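Local coordinates for teicoplanin pseudoaglycone deacetylases Orf2 (Actinoplanes teichomyceticus, PDB 3DFF), which probably removes the acetyl group from the teicoplanin pseudoaglycone as a zinc-dependent deacetylase of the PIG-L family, hydrolysing a linear amide during antibiotic biosynthesis, at residues W63-A66 with P67-A71; A166-D169 with A170-A174; P216-R219 with S220-F223; S231-V234 with L235-G238; L247-H250 with A251-A255. All coordinates share one frame; numbering follows the deposited sequence.

Contact 1. Residues W63-A66 with P67-A71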
loop_
_atom_site.group_PDB
_atom_site.type_symbol
_atom_site.label_atom_id
_atom_site.label_comp_id
_atom_site.label_asym_id
_atom_site.label_seq_id
_atom_site.Cartn_x
_atom_site.Cartn_y
_atom_site.Cartn_z
ATOM N N TRP A 63 0.923 7.509 -16.238
ATOM C CA TRP A 63 0.503 8.375 -15.134
ATOM C C TRP A 63 0.226 9.811 -15.574
ATOM O O TRP A 63 -0.027 10.682 -14.737
ATOM C CB TRP A 63 1.574 8.384 -14.041
ATOM C CG TRP A 63 1.735 7.068 -13.348
ATOM C CD1 TRP A 63 0.825 6.052 -13.280
ATOM C CD2 TRP A 63 2.863 6.653 -12.573
ATOM N NE1 TRP A 63 1.329 5.020 -12.525
ATOM C CE2 TRP A 63 2.579 5.366 -12.076
ATOM C CE3 TRP A 63 4.087 7.253 -12.246
ATOM C CZ2 TRP A 63 3.476 4.661 -11.273
ATOM C CZ3 TRP A 63 4.976 6.560 -11.464
ATOM C CH2 TRP A 63 4.672 5.265 -10.988
ATOM N N GLY A 64 0.276 10.057 -16.882
ATOM C CA GLY A 64 -0.020 11.394 -17.407
ATOM C C GLY A 64 1.085 12.412 -17.247
ATOM O O GLY A 64 0.822 13.628 -17.231
ATOM N N LEU A 65 2.321 11.927 -17.147
ATOM C CA LEU A 65 3.500 12.753 -17.001
ATOM C C LEU A 65 4.407 12.576 -18.203
ATOM O O LEU A 65 4.242 11.646 -18.982
ATOM C CB LEU A 65 4.265 12.381 -15.724
ATOM C CG LEU A 65 3.466 12.467 -14.417
ATOM C CD1 LEU A 65 4.284 11.953 -13.240
ATOM C CD2 LEU A 65 2.987 13.901 -14.184
ATOM N N ALA A 66 5.357 13.477 -18.349
ATOM C CA ALA A 66 6.414 13.317 -19.325
ATOM C C ALA A 66 7.374 12.228 -18.815
ATOM O O ALA A 66 7.455 12.008 -17.598
ATOM C CB ALA A 66 7.135 14.621 -19.498
ATOM N N PRO A 67 8.106 11.545 -19.729
ATOM C CA PRO A 67 8.996 10.455 -19.307
ATOM C C PRO A 67 9.981 10.848 -18.201
ATOM O O PRO A 67 10.232 10.043 -17.290
ATOM C CB PRO A 67 9.754 10.093 -20.597
ATOM C CG PRO A 67 8.823 10.496 -21.697
ATOM C CD PRO A 67 8.133 11.735 -21.194
ATOM N N ASP A 68 10.531 12.061 -18.262
ATOM C CA ASP A 68 11.570 12.460 -17.315
ATOM C C ASP A 68 11.089 13.367 -16.173
ATOM O O ASP A 68 11.909 13.926 -15.434
ATOM C CB ASP A 68 12.756 13.107 -18.045
ATOM C CG ASP A 68 13.636 12.090 -18.758
ATOM O OD1 ASP A 68 13.531 10.866 -18.475
ATOM O OD2 ASP A 68 14.455 12.528 -19.596
ATOM N N ASP A 69 9.770 13.496 -16.024
ATOM C CA ASP A 69 9.185 14.285 -14.933
ATOM C C ASP A 69 9.576 13.690 -13.589
ATOM O O ASP A 69 9.879 12.485 -13.489
ATOM C CB ASP A 69 7.652 14.318 -15.033
ATOM C CG ASP A 69 7.130 15.396 -15.979
ATOM O OD1 ASP A 69 7.920 16.260 -16.416
ATOM O OD2 ASP A 69 5.914 15.371 -16.287
ATOM N N ASP A 70 9.544 14.527 -12.553
ATOM C CA ASP A 70 9.783 14.070 -11.184
ATOM C C ASP A 70 8.483 13.460 -10.669
ATOM O O ASP A 70 7.712 14.103 -9.946
ATOM C CB ASP A 70 10.279 15.245 -10.320
ATOM C CG ASP A 70 10.682 14.830 -8.909
ATOM O OD1 ASP A 70 10.363 13.710 -8.478
ATOM O OD2 ASP A 70 11.313 15.659 -8.204
ATOM N N ALA A 71 8.251 12.205 -11.064
ATOM C CA ALA A 71 7.015 11.505 -10.763
ATOM C C ALA A 71 6.786 11.346 -9.279
ATOM O O ALA A 71 5.654 11.454 -8.819
ATOM C CB ALA A 71 6.990 10.150 -11.456
#
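Asp69 folds its carboxylate back over Ala66, and the two residues tie the chain together twice. The backbone N of Ala66 donates to Asp69 OD2 at 2.9 Å, reaching the oxygen from above the carboxylate plane, while Asp69 N returns a bond of 3.2 Å to Ala66 O. Asp69 can do this because its CG lies beside its own backbone N (chi1 -84°), which turns the short acid back toward the preceding residues; OD2 also rests 3.5 Å from Leu65 CB. The second bond closes a type I beta turn from Ala66 to Asp69, with Pro67 suiting the second position through its fixed phi. This turn links helix 54-62, ended by a Schellman motif whose positive-phi residue is Gly64, to helix 71-85, where Asp70 is the N-cap and its OD1 accepts from Leu73 N. The small methyl of Ala71 is met by two larger apolar groups: Leu65 CD1 packs against Ala71 CB at 3.7 Å, and the six-membered part of the Trp63 indole brings its edge, at CZ3, to 4.1 Å from the same CB. Elsewhere the Trp63 ring makes a cation-pi contact with Arg75.

Contact 2. Residues A166-D169 with A170-A174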
loop_
_atom_site.group_PDB
_atom_site.type_symbol
_atom_site.label_atom_id
_atom_site.label_comp_id
_atom_site.label_asym_id
_atom_site.label_seq_id
_atom_site.Cartn_x
_atom_site.Cartn_y
_atom_site.Cartn_z
ATOM N N ALA A 166 7.328 -6.794 0.509
ATOM C CA ALA A 166 8.419 -6.235 1.346
ATOM C C ALA A 166 7.869 -5.389 2.492
ATOM O O ALA A 166 8.344 -5.489 3.630
ATOM C CB ALA A 166 9.358 -5.404 0.497
ATOM N N THR A 167 6.861 -4.567 2.204
ATOM C CA THR A 167 6.260 -3.700 3.213
ATOM C C THR A 167 5.617 -4.546 4.304
ATOM O O THR A 167 5.824 -4.309 5.505
ATOM C CB THR A 167 5.207 -2.788 2.558
ATOM O OG1 THR A 167 5.872 -1.922 1.621
ATOM C CG2 THR A 167 4.491 -1.950 3.613
ATOM N N ARG A 168 4.829 -5.528 3.874
ATOM C CA ARG A 168 4.071 -6.357 4.789
ATOM C C ARG A 168 5.022 -7.108 5.704
ATOM O O ARG A 168 4.871 -7.067 6.927
ATOM C CB ARG A 168 3.168 -7.319 4.021
ATOM C CG ARG A 168 2.447 -8.332 4.929
ATOM C CD ARG A 168 1.993 -9.542 4.140
ATOM N NE ARG A 168 3.131 -10.306 3.614
ATOM C CZ ARG A 168 3.057 -11.158 2.597
ATOM N NH1 ARG A 168 1.903 -11.368 1.956
ATOM N NH2 ARG A 168 4.151 -11.783 2.193
ATOM N N ASP A 169 6.021 -7.761 5.112
ATOM C CA ASP A 169 6.967 -8.578 5.884
ATOM C C ASP A 169 7.732 -7.683 6.871
ATOM O O ASP A 169 7.823 -8.000 8.053
ATOM C CB ASP A 169 7.926 -9.335 4.957
ATOM C CG ASP A 169 7.223 -10.424 4.139
ATOM O OD1 ASP A 169 6.000 -10.661 4.317
ATOM O OD2 ASP A 169 7.905 -11.093 3.338
ATOM N N ALA A 170 8.256 -6.564 6.392
ATOM C CA ALA A 170 8.990 -5.633 7.276
ATOM C C ALA A 170 8.110 -5.165 8.444
ATOM O O ALA A 170 8.569 -5.100 9.588
ATOM C CB ALA A 170 9.468 -4.437 6.499
ATOM N N ALA A 171 6.855 -4.824 8.156
ATOM C CA ALA A 171 5.919 -4.421 9.225
ATOM C C ALA A 171 5.664 -5.552 10.235
ATOM O O ALA A 171 5.578 -5.290 11.449
ATOM C CB ALA A 171 4.596 -3.910 8.643
ATOM N N LEU A 172 5.551 -6.790 9.754
ATOM C CA LEU A 172 5.331 -7.947 10.642
ATOM C C LEU A 172 6.535 -8.114 11.565
ATOM O O LEU A 172 6.376 -8.276 12.785
ATOM C CB LEU A 172 5.074 -9.220 9.848
ATOM C CG LEU A 172 3.733 -9.230 9.096
ATOM C CD1 LEU A 172 3.575 -10.576 8.368
ATOM C CD2 LEU A 172 2.517 -8.982 9.989
ATOM N N PHE A 173 7.735 -8.050 10.992
ATOM C CA PHE A 173 8.954 -8.201 11.785
ATOM C C PHE A 173 9.085 -7.085 12.819
ATOM O O PHE A 173 9.372 -7.358 13.999
ATOM C CB PHE A 173 10.204 -8.256 10.889
ATOM C CG PHE A 173 10.200 -9.386 9.889
ATOM C CD1 PHE A 173 9.563 -10.592 10.159
ATOM C CD2 PHE A 173 10.873 -9.248 8.669
ATOM C CE1 PHE A 173 9.576 -11.631 9.230
ATOM C CE2 PHE A 173 10.884 -10.280 7.743
ATOM C CZ PHE A 173 10.229 -11.474 8.020
ATOM N N ALA A 174 8.880 -5.845 12.385
ATOM C CA ALA A 174 9.059 -4.688 13.261
ATOM C C ALA A 174 8.036 -4.726 14.397
ATOM O O ALA A 174 8.414 -4.595 15.556
ATOM C CB ALA A 174 8.965 -3.383 12.476
#
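The Phe173 ring carries the carbonyl oxygen of Asp169 over one face, 3.3 Å above the plane and displaced toward the rim, and the nearest ring atom to Asp169 O is CG at 3.3 Å. The other flat group, the Arg168 guanidinium, has Asp169 CG at its edge, in its plane. Both belong to helix 162-178, the crossover helix of a beta-alpha-beta unit between strands 151-155 and 182-185, and the contact runs over about two and a half turns of that helix. Asp169 O also accepts the backbone bond from Phe173 N at 2.9 Å, met nearly end-on to the carbonyl, so one oxygen serves the helix and touches the ring. Phe173 comes back over it because its CG sits beside its backbone N (chi1 -59°), pointing the ring toward the preceding turn; its CE2 lies 4.2 Å from Asp169 CB.

The remaining rungs, from Ala170 N to Ala166 O, from Ala171 N to Thr167 O and from Leu172 N to Arg168 O, are regular. Alanine suits positions 170 and 171, where the helix lies close to Val136 of helix 126-147 and Thr154 of strand 151-155. Leu172 fills the side toward Val182, and its CD1 lies 4.3 Å from Arg168 CG. Thr167 turns its hydroxyl back to Asp163 O, close to the zinc site. Arg168 NH1 is held by Ala156 O, whereas its NE and NH2 form a side-on salt bridge with the adjacent acid, both in the guanidinium plane and each 3.0 Å from Asp169 OD1.

Contact 3. Residues P216-R219 with S220-F223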
loop_
_atom_site.group_PDB
_atom_site.type_symbol
_atom_site.label_atom_id
_atom_site.label_comp_id
_atom_site.label_asym_id
_atom_site.label_seq_id
_atom_site.Cartn_x
_atom_site.Cartn_y
_atom_site.Cartn_z
ATOM N N PRO A 216 -22.272 6.328 4.947
ATOM C CA PRO A 216 -22.185 6.851 3.583
ATOM C C PRO A 216 -21.181 8.005 3.452
ATOM O O PRO A 216 -20.516 8.134 2.416
ATOM C CB PRO A 216 -23.608 7.360 3.314
ATOM C CG PRO A 216 -24.454 6.549 4.175
ATOM C CD PRO A 216 -23.673 6.233 5.406
ATOM N N GLU A 217 -21.076 8.823 4.502
ATOM C CA GLU A 217 -20.215 10.008 4.487
ATOM C C GLU A 217 -18.740 9.620 4.372
ATOM O O GLU A 217 -17.960 10.301 3.688
ATOM C CB GLU A 217 -20.453 10.859 5.746
ATOM C CG GLU A 217 -21.790 11.620 5.754
ATOM C CD GLU A 217 -23.006 10.722 5.959
ATOM O OE1 GLU A 217 -22.890 9.688 6.660
ATOM O OE2 GLU A 217 -24.086 11.061 5.419
HETATM N N MSE A 218 -18.378 8.524 5.037
HETATM C CA MSE A 218 -17.011 7.987 5.012
HETATM C C MSE A 218 -16.681 7.369 3.659
HETATM O O MSE A 218 -15.553 7.482 3.180
HETATM C CB MSE A 218 -16.810 6.938 6.099
HETATM C CG MSE A 218 -16.997 7.423 7.538
HETATM SE SE MSE A 218 -15.823 8.908 8.022
HETATM C CE MSE A 218 -17.053 10.401 7.721
ATOM N N ARG A 219 -17.653 6.683 3.057
ATOM C CA ARG A 219 -17.446 6.148 1.719
ATOM C C ARG A 219 -17.195 7.298 0.756
ATOM O O ARG A 219 -16.290 7.231 -0.078
ATOM C CB ARG A 219 -18.646 5.308 1.255
ATOM C CG ARG A 219 -18.563 4.885 -0.214
ATOM C CD ARG A 219 -19.900 4.367 -0.747
ATOM N NE ARG A 219 -19.966 4.352 -2.213
ATOM C CZ ARG A 219 -20.249 5.399 -2.996
ATOM N NH1 ARG A 219 -20.473 6.610 -2.485
ATOM N NH2 ARG A 219 -20.274 5.246 -4.314
ATOM N N SER A 220 -18.005 8.352 0.865
ATOM C CA SER A 220 -17.870 9.492 -0.015
ATOM C C SER A 220 -16.481 10.113 0.169
ATOM O O SER A 220 -15.820 10.468 -0.805
ATOM C CB SER A 220 -18.973 10.524 0.268
ATOM O OG SER A 220 -18.880 11.614 -0.630
ATOM N N GLN A 221 -16.052 10.210 1.422
ATOM C CA GLN A 221 -14.786 10.860 1.752
ATOM C C GLN A 221 -13.634 10.039 1.186
ATOM O O GLN A 221 -12.751 10.581 0.518
ATOM C CB GLN A 221 -14.662 11.012 3.261
ATOM C CG GLN A 221 -13.540 11.925 3.696
ATOM C CD GLN A 221 -13.510 12.110 5.191
ATOM O OE1 GLN A 221 -14.271 11.468 5.934
ATOM N NE2 GLN A 221 -12.638 13.001 5.653
ATOM N N LYS A 222 -13.678 8.730 1.420
ATOM C CA LYS A 222 -12.698 7.808 0.842
ATOM C C LYS A 222 -12.612 7.986 -0.675
ATOM O O LYS A 222 -11.532 8.183 -1.227
ATOM C CB LYS A 222 -13.063 6.358 1.147
ATOM C CG LYS A 222 -12.041 5.349 0.545
ATOM C CD LYS A 222 -12.516 3.897 0.680
ATOM C CE LYS A 222 -11.564 2.954 -0.061
ATOM N NZ LYS A 222 -11.720 1.519 0.347
ATOM N N PHE A 223 -13.745 7.873 -1.366
ATOM C CA PHE A 223 -13.751 7.949 -2.826
ATOM C C PHE A 223 -13.261 9.300 -3.347
ATOM O O PHE A 223 -12.542 9.345 -4.337
ATOM C CB PHE A 223 -15.142 7.588 -3.396
ATOM C CG PHE A 223 -15.492 6.109 -3.299
ATOM C CD1 PHE A 223 -14.690 5.206 -2.600
ATOM C CD2 PHE A 223 -16.658 5.635 -3.902
ATOM C CE1 PHE A 223 -15.033 3.838 -2.505
ATOM C CE2 PHE A 223 -17.012 4.285 -3.814
ATOM C CZ PHE A 223 -16.208 3.383 -3.117
#
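Pro216 opens helix 216-226 and accepts from Ser220 N through its carbonyl oxygen at 3.0 Å; a proline suits a first turn, where its missing N-H costs no helical bond. Glu217 follows with the same role, its O taking the N-H of Gln221. Met218, a selenomethionine, bends at both later torsions and lies alongside Gln221, the two pointing the same way; CE approaches Gln221 OE1 at 3.5 Å and SE stands 3.6 Å from that oxygen. Its flexible chain also packs on Ala29 and Gln30 of helix 19-33, and Gln221 NE2 is held by His85 O. Met218 with Gln221 and Arg219 with Phe223 follow the i to i+3 and i to i+4 spacing of an alpha-helix, whose rung from Lys222 N to Met218 O is nearly straight (171°). Arg219 makes the main side-chain contact, with Phe223. Its CG lies anti to the backbone N (chi1 172°) and the chain runs extended to NE, carrying it across the ring: CG makes a CH-pi contact over the face, 4.0 Å from the ring centroid. Farther out, the guanidinium plane is inclined 60° to the ring, so that a rim atom, Phe223 CD2, sits over the centre of one guanidinium face, and Phe223 CE2 lies 3.4 Å from Arg219 NE. The charge is paired with Asp248 of helix 243-254, while Phe223 stacks on Phe244 and meets Tyr260 edge-to-face.

Contact 4. Residues S231-V234 with L235-G238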
loop_
_atom_site.group_PDB
_atom_site.type_symbol
_atom_site.label_atom_id
_atom_site.label_comp_id
_atom_site.label_asym_id
_atom_site.label_seq_id
_atom_site.Cartn_x
_atom_site.Cartn_y
_atom_site.Cartn_z
ATOM N N SER A 231 -2.824 10.790 -11.018
ATOM C CA SER A 231 -1.917 10.011 -11.867
ATOM C C SER A 231 -2.355 8.552 -12.025
ATOM O O SER A 231 -2.013 7.898 -13.005
ATOM C CB SER A 231 -0.502 10.043 -11.282
ATOM O OG SER A 231 -0.487 9.483 -9.988
ATOM N N GLN A 232 -3.105 8.053 -11.048
ATOM C CA GLN A 232 -3.497 6.658 -10.997
ATOM C C GLN A 232 -4.888 6.390 -11.538
ATOM O O GLN A 232 -5.261 5.239 -11.722
ATOM C CB GLN A 232 -3.420 6.163 -9.551
ATOM C CG GLN A 232 -2.074 6.412 -8.897
ATOM C CD GLN A 232 -0.920 5.763 -9.641
ATOM O OE1 GLN A 232 -0.927 4.545 -9.892
ATOM N NE2 GLN A 232 0.091 6.566 -9.986
HETATM N N MSE A 233 -5.655 7.440 -11.803
HETATM C CA MSE A 233 -7.050 7.242 -12.189
HETATM C C MSE A 233 -7.250 6.381 -13.444
HETATM O O MSE A 233 -8.039 5.428 -13.423
HETATM C CB MSE A 233 -7.799 8.572 -12.274
HETATM C CG MSE A 233 -8.244 9.134 -10.907
HETATM SE SE MSE A 233 -8.944 7.814 -9.604
HETATM C CE MSE A 233 -7.297 7.564 -8.564
ATOM N N VAL A 234 -6.529 6.684 -14.523
ATOM C CA VAL A 234 -6.698 5.919 -15.771
ATOM C C VAL A 234 -6.347 4.450 -15.536
ATOM O O VAL A 234 -7.108 3.553 -15.906
ATOM C CB VAL A 234 -5.905 6.537 -16.963
ATOM C CG1 VAL A 234 -5.974 5.638 -18.207
ATOM C CG2 VAL A 234 -6.434 7.932 -17.279
ATOM N N LEU A 235 -5.215 4.218 -14.879
ATOM C CA LEU A 235 -4.750 2.874 -14.541
ATOM C C LEU A 235 -5.753 2.105 -13.677
ATOM O O LEU A 235 -6.037 0.941 -13.940
ATOM C CB LEU A 235 -3.401 2.985 -13.826
ATOM C CG LEU A 235 -2.403 1.835 -13.692
ATOM C CD1 LEU A 235 -2.190 1.129 -15.015
ATOM C CD2 LEU A 235 -1.090 2.420 -13.178
ATOM N N LEU A 236 -6.311 2.763 -12.666
ATOM C CA LEU A 236 -7.249 2.109 -11.746
ATOM C C LEU A 236 -8.637 1.863 -12.338
ATOM O O LEU A 236 -9.270 0.848 -12.034
ATOM C CB LEU A 236 -7.380 2.903 -10.450
ATOM C CG LEU A 236 -6.175 2.877 -9.513
ATOM C CD1 LEU A 236 -6.262 4.008 -8.517
ATOM C CD2 LEU A 236 -6.087 1.544 -8.804
ATOM N N ASN A 237 -9.112 2.788 -13.164
ATOM C CA ASN A 237 -10.454 2.653 -13.733
ATOM C C ASN A 237 -10.567 1.576 -14.803
ATOM O O ASN A 237 -11.608 0.926 -14.937
ATOM C CB ASN A 237 -10.965 3.996 -14.234
ATOM C CG ASN A 237 -11.593 4.806 -13.125
ATOM O OD1 ASN A 237 -12.690 4.491 -12.659
ATOM N ND2 ASN A 237 -10.885 5.832 -12.664
ATOM N N GLY A 238 -9.483 1.387 -15.549
ATOM C CA GLY A 238 -9.446 0.391 -16.620
ATOM C C GLY A 238 -10.225 0.867 -17.828
ATOM O O GLY A 238 -10.513 2.059 -17.961
HETATM O O HOH W 1 -3.098 6.283 -14.729
#
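Leu235 reaches back beside Gln232 in the short helix 233-237 and the residues leading into it, the two side chains pointing the same way, with CD2 3.9 Å from Gln232 OE1. A water accepts from Leu235 N at 3.0 Å and donates to Ser231 O, standing between an i and i+4 pair. The carbonyl oxygen of Val234 accepts from Gly238 N at 3.2 Å; Gly238 leaves the helix with positive phi, a conformation that glycine adopts easily. Met233, a selenomethionine, bends at chi2 and chi3 (98°), which carries CE to 3.7 Å from Leu236 CD1. Its carbonyl oxygen is gripped twice by Asn237: the backbone N lies nearly end-on to the carbonyl, and ND2, at 3.0 Å from Met233 O, comes from above the carbonyl plane. Asparagine suits this place because its short amide can fold back while OD1 accepts from Leu243 N. The segment thus meets the start of helix 243-254, whose Arg246 also binds Leu236 O, while Leu235 leans on Met59 and Ile62 of helix 54-62 and Gln232 touches Arg75 of helix 71-85.

Contact 5. Residues L247-H250 with A251-A255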
loop_
_atom_site.group_PDB
_atom_site.type_symbol
_atom_site.label_atom_id
_atom_site.label_comp_id
_atom_site.label_asym_id
_atom_site.label_seq_id
_atom_site.Cartn_x
_atom_site.Cartn_y
_atom_site.Cartn_z
ATOM N N LEU A 247 -15.336 -1.306 -6.560
ATOM C CA LEU A 247 -15.135 -1.218 -5.109
ATOM C C LEU A 247 -16.448 -1.367 -4.330
ATOM O O LEU A 247 -16.493 -2.051 -3.317
ATOM C CB LEU A 247 -14.430 0.090 -4.741
ATOM C CG LEU A 247 -13.003 0.269 -5.282
ATOM C CD1 LEU A 247 -12.440 1.579 -4.739
ATOM C CD2 LEU A 247 -12.075 -0.889 -4.927
ATOM N N ASP A 248 -17.509 -0.736 -4.829
ATOM C CA ASP A 248 -18.833 -0.838 -4.202
ATOM C C ASP A 248 -19.353 -2.280 -4.241
ATOM O O ASP A 248 -19.897 -2.764 -3.250
ATOM C CB ASP A 248 -19.819 0.082 -4.917
ATOM C CG ASP A 248 -19.760 1.528 -4.419
ATOM O OD1 ASP A 248 -19.269 1.778 -3.296
ATOM O OD2 ASP A 248 -20.243 2.419 -5.155
ATOM N N GLU A 249 -19.174 -2.940 -5.385
ATOM C CA GLU A 249 -19.638 -4.311 -5.577
ATOM C C GLU A 249 -18.861 -5.272 -4.688
ATOM O O GLU A 249 -19.425 -6.199 -4.107
ATOM C CB GLU A 249 -19.520 -4.720 -7.047
ATOM C CG GLU A 249 -19.962 -6.176 -7.375
ATOM C CD GLU A 249 -21.359 -6.558 -6.840
ATOM O OE1 GLU A 249 -22.173 -5.656 -6.527
ATOM O OE2 GLU A 249 -21.644 -7.774 -6.738
ATOM N N HIS A 250 -17.565 -5.012 -4.539
ATOM C CA HIS A 250 -16.750 -5.856 -3.703
ATOM C C HIS A 250 -17.213 -5.777 -2.256
ATOM O O HIS A 250 -17.347 -6.799 -1.585
ATOM C CB HIS A 250 -15.270 -5.467 -3.828
ATOM C CG HIS A 250 -14.362 -6.354 -3.038
ATOM N ND1 HIS A 250 -14.019 -7.625 -3.452
ATOM C CD2 HIS A 250 -13.741 -6.162 -1.853
ATOM C CE1 HIS A 250 -13.218 -8.172 -2.555
ATOM N NE2 HIS A 250 -13.042 -7.310 -1.572
ATOM N N ALA A 251 -17.440 -4.554 -1.772
ATOM C CA ALA A 251 -17.955 -4.340 -0.430
ATOM C C ALA A 251 -19.322 -4.999 -0.273
ATOM O O ALA A 251 -19.585 -5.618 0.746
ATOM C CB ALA A 251 -18.056 -2.869 -0.140
ATOM N N ARG A 252 -20.177 -4.862 -1.285
ATOM C CA ARG A 252 -21.530 -5.422 -1.205
ATOM C C ARG A 252 -21.488 -6.954 -1.079
ATOM O O ARG A 252 -22.251 -7.533 -0.304
ATOM C CB ARG A 252 -22.375 -4.989 -2.406
ATOM C CG ARG A 252 -23.868 -5.278 -2.262
ATOM C CD ARG A 252 -24.545 -5.417 -3.626
ATOM N NE ARG A 252 -24.039 -6.584 -4.349
ATOM C CZ ARG A 252 -24.332 -7.852 -4.053
ATOM N NH1 ARG A 252 -25.152 -8.153 -3.051
ATOM N NH2 ARG A 252 -23.795 -8.831 -4.764
ATOM N N GLN A 253 -20.587 -7.600 -1.816
ATOM C CA GLN A 253 -20.372 -9.055 -1.697
ATOM C C GLN A 253 -20.128 -9.510 -0.263
ATOM O O GLN A 253 -20.637 -10.545 0.170
ATOM C CB GLN A 253 -19.144 -9.474 -2.490
ATOM C CG GLN A 253 -19.361 -9.676 -3.937
ATOM C CD GLN A 253 -18.108 -10.185 -4.636
ATOM O OE1 GLN A 253 -18.045 -10.214 -5.862
ATOM N NE2 GLN A 253 -17.097 -10.584 -3.855
ATOM N N ASN A 254 -19.317 -8.738 0.458
ATOM C CA ASN A 254 -18.890 -9.096 1.809
ATOM C C ASN A 254 -19.832 -8.630 2.908
ATOM O O ASN A 254 -19.639 -8.943 4.089
ATOM C CB ASN A 254 -17.499 -8.538 2.066
ATOM C CG ASN A 254 -16.434 -9.258 1.277
ATOM O OD1 ASN A 254 -16.604 -10.419 0.883
ATOM N ND2 ASN A 254 -15.322 -8.578 1.050
ATOM N N ALA A 255 -20.834 -7.863 2.515
ATOM C CA ALA A 255 -21.879 -7.423 3.426
ATOM C C ALA A 255 -23.148 -7.119 2.626
ATOM O O ALA A 255 -23.463 -5.948 2.384
ATOM C CB ALA A 255 -21.420 -6.205 4.195
HETATM O O HOH W 2 -20.110 -9.872 -7.176
HETATM O O HOH W 3 -15.139 -8.284 -5.993
#
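Regular i to i+4 bonds from Ala251 N, Arg252 N and Gln253 N to Leu247 O, Asp248 O and Glu249 O run along the backbone, and the bond from Asn254 N to His250 O is weak at 3.4 Å. On one side Glu249 and Arg252 lie side by side in a two-pronged salt bridge: Arg252 NE meets Glu249 OE1 at 3.0 Å and Arg252 NH2 meets Glu249 OE2 at 3.1 Å, both on the syn side of the carboxylate. The bend of Glu249 at chi2 (51°) and of Arg252 at chi3 (65°) brings the groups together. This is an i to i+3 ion pair on the outer side of helix 243-254, where long charged chains can reach each other beside solvent. A water donates to both Glu249 OE2 and Gln253 OE1. The His250 ring lies at 77° to the Asn254 amide, with NE2 3.7 Å from Asn254 ND2. His250 NE2 is hydrogen-bonded to Glu186, its partner in a zinc site seen in this protein though empty in this chain, while a second water lies in the ring plane 2.9 Å from His250 ND1.

In the fold
Contact 2 is the buried member, a turn-on-turn stretch of a crossover helix flanking the sheet; contacts 1 and 4 are at the surface, and contacts 3 and 5 are partly buried. Contacts 1 and 2 lie on opposite sides of the chain's centre, about 30 Å apart between centres. Contacts 1 and 4 touch through the Trp63 indole, which packs on Gln232 and Leu235; the Trp63 side chain lies about 9 Å from the zinc ion. Contacts 3 and 5 sit on helices 216-226 and 243-254, joined by one salt bridge and by Phe223 against Leu247. Small alanines and a single Arg–Asp pair serve the buried helix, whereas turns, caps, bridging waters and an outward ion pair mark the more exposed sites.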